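Local coordinates for protein protease Do-like 2, chloroplastic (PDB 4FLN) that acts as a chloroplast serine protease that makes the primary cut in the photodamaged D1 protein of photosystem II, at residues V101-R104 and G105-R108. Numbering follows the deposited sequence.
Sequences VKRR and GDDR
R103 and D106, the first and last residues of a tight turn, pair their side chains across its ends. R103 CB lies 3.7 Å from D106 CB. Beyond these atoms the carboxylate of D106 reaches the edge of the R103 guanidinium near its plane, forming a salt bridge from R103 NE to D106 OD2 (3.6 Å). The two flat groups are turned 69° against each other, and of the carboxylate it is OD2 that touches, about as near to R103 NH2 as to NE, unlike a side-on pairing through two oxygens. Bends at chi2 and chi3 bring the R103 guanidinium alongside the D106 carboxylate, while its NH1 is hydrogen-bonded to the carbonyl oxygen of K135. The backbone between them makes a type II beta turn, with a weak hydrogen bond from D106 N to R103 O (3.5 Å). G105 takes the third position, where a positive phi (78°) suits a residue without a side chain. This turn begins the loop joining strands 96-102 and 110-118, antiparallel neighbours in the N-terminal of the two six-stranded barrels of the trypsin-like protease fold. K102 runs alongside the returning chain, extended until a bend at chi4 (-74°) brings NZ to D106 O in a weak hydrogen bond of 3.2 Å. A lysine suits this place because its long aliphatic part can pass the backbone carbonyls of D106 and D107 and still bring the amine to the former. K102 NZ and D107 OD1, 4.5 Å apart, are too distant for a salt bridge but may attract weakly; OD1 is hydrogen-bonded to T313 OG1 of a second subunit, joining the loop to a neighbour in the hexamer.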
ATOM      1  N   VAL B 101      41.525   2.176  -1.648  1.00 65.82           N
ATOM      2  CA  VAL B 101      41.442   0.732  -1.502  1.00 72.82           C
ATOM      3  C   VAL B 101      42.162   0.248  -0.250  1.00 77.73           C
ATOM      4  O   VAL B 101      43.156   0.834   0.182  1.00 76.95           O
ATOM      5  CB  VAL B 101      41.997   0.012  -2.736  1.00 62.80           C
ATOM      6  CG1 VAL B 101      41.082   0.242  -3.921  1.00 52.68           C
ATOM      7  CG2 VAL B 101      43.407   0.494  -3.037  1.00 61.85           C
ATOM      8  N   LYS B 102      41.652  -0.827   0.332  1.00 71.79           N
ATOM      9  CA  LYS B 102      42.182  -1.310   1.594  1.00 72.27           C
ATOM     10  C   LYS B 102      42.514  -2.790   1.476  1.00 68.89           C
ATOM     11  O   LYS B 102      41.677  -3.593   1.074  1.00 69.04           O
ATOM     12  CB  LYS B 102      41.170  -1.052   2.715  1.00 73.46           C
ATOM     13  CG  LYS B 102      41.684  -1.280   4.125  1.00 79.02           C
ATOM     14  CD  LYS B 102      40.653  -0.805   5.147  1.00 93.98           C
ATOM     15  CE  LYS B 102      41.072  -1.101   6.589  1.00100.19           C
ATOM     16  NZ  LYS B 102      40.940  -2.547   6.949  1.00 99.46           N
ATOM     17  N   ARG B 103      43.751  -3.142   1.804  1.00 77.09           N
ATOM     18  CA  ARG B 103      44.183  -4.533   1.778  1.00 74.46           C
ATOM     19  C   ARG B 103      43.509  -5.296   2.918  1.00 71.93           C
ATOM     20  O   ARG B 103      43.092  -4.701   3.907  1.00 66.08           O
ATOM     21  CB  ARG B 103      45.711  -4.616   1.891  1.00 63.79           C
ATOM     22  CG  ARG B 103      46.388  -5.298   0.718  1.00 63.56           C
ATOM     23  CD  ARG B 103      47.622  -4.537   0.273  1.00 82.94           C
ATOM     24  NE  ARG B 103      48.588  -4.354   1.356  1.00100.33           N
ATOM     25  CZ  ARG B 103      49.704  -5.064   1.495  1.00106.36           C
ATOM     26  NH1 ARG B 103      50.005  -6.012   0.613  1.00107.45           N
ATOM     27  NH2 ARG B 103      50.523  -4.823   2.512  1.00105.91           N
ATOM     28  N   ARG B 104      43.382  -6.610   2.776  1.00 73.82           N
ATOM     29  CA  ARG B 104      42.835  -7.414   3.858  1.00 71.48           C
ATOM     30  C   ARG B 104      43.860  -7.534   4.975  1.00 76.85           C
ATOM     31  O   ARG B 104      44.988  -7.977   4.750  1.00 85.22           O
ATOM     32  CB  ARG B 104      42.468  -8.802   3.360  1.00 71.59           C
ATOM     33  CG  ARG B 104      41.716  -9.616   4.381  1.00 78.50           C
ATOM     34  CD  ARG B 104      42.086 -11.067   4.280  1.00 84.44           C
ATOM     35  NE  ARG B 104      41.089 -11.914   4.917  1.00 90.33           N
ATOM     36  CZ  ARG B 104      41.196 -13.234   5.011  1.00 92.63           C
ATOM     37  NH1 ARG B 104      42.265 -13.845   4.512  1.00 90.64           N
ATOM     38  NH2 ARG B 104      40.239 -13.939   5.604  1.00 88.56           N
ATOM     39  N   GLY B 105      43.473  -7.145   6.182  1.00 77.57           N
ATOM     40  CA  GLY B 105      44.379  -7.226   7.315  1.00 88.00           C
ATOM     41  C   GLY B 105      45.410  -6.110   7.363  1.00 88.00           C
ATOM     42  O   GLY B 105      46.498  -6.281   7.914  1.00 82.26           O
ATOM     43  N   ASP B 106      45.058  -4.966   6.781  1.00 91.38           N
ATOM     44  CA  ASP B 106      45.899  -3.776   6.783  1.00 94.72           C
ATOM     45  C   ASP B 106      45.010  -2.590   7.148  1.00 93.17           C
ATOM     46  O   ASP B 106      44.049  -2.299   6.443  1.00 91.61           O
ATOM     47  CB  ASP B 106      46.517  -3.567   5.394  1.00105.60           C
ATOM     48  CG  ASP B 106      47.638  -2.532   5.386  1.00116.13           C
ATOM     49  OD1 ASP B 106      47.788  -1.794   6.385  1.00120.26           O
ATOM     50  OD2 ASP B 106      48.368  -2.454   4.371  1.00116.85           O
ATOM     51  N   ASP B 107      45.319  -1.909   8.248  1.00 98.25           N
ATOM     52  CA  ASP B 107      44.461  -0.823   8.723  1.00 96.94           C
ATOM     53  C   ASP B 107      44.406   0.368   7.756  1.00 87.81           C
ATOM     54  O   ASP B 107      43.329   0.884   7.456  1.00 78.55           O
ATOM     55  CB  ASP B 107      44.881  -0.372  10.126  1.00101.19           C
ATOM     56  CG  ASP B 107      43.687  -0.160  11.053  1.00105.13           C
ATOM     57  OD1 ASP B 107      42.599  -0.710  10.762  1.00103.61           O
ATOM     58  OD2 ASP B 107      43.837   0.546  12.074  1.00101.53           O
ATOM     59  N   ARG B 108      45.572   0.782   7.267  1.00 88.88           N
ATOM     60  CA  ARG B 108      45.697   1.930   6.367  1.00 92.95           C
ATOM     61  C   ARG B 108      44.930   1.757   5.049  1.00 88.50           C
ATOM     62  O   ARG B 108      44.931   0.681   4.458  1.00 89.64           O
ATOM     63  CB  ARG B 108      47.183   2.195   6.080  1.00101.97           C
ATOM     64  CG  ARG B 108      47.482   3.395   5.184  1.00114.19           C
ATOM     65  CD  ARG B 108      48.931   3.356   4.685  1.00124.13           C
ATOM     66  NE  ARG B 108      49.256   4.472   3.796  1.00132.03           N
ATOM     67  CZ  ARG B 108      50.412   4.601   3.147  1.00134.35           C
ATOM     68  NH1 ARG B 108      51.355   3.679   3.282  1.00134.84           N
ATOM     69  NH2 ARG B 108      50.624   5.649   2.358  1.00131.46           N
TER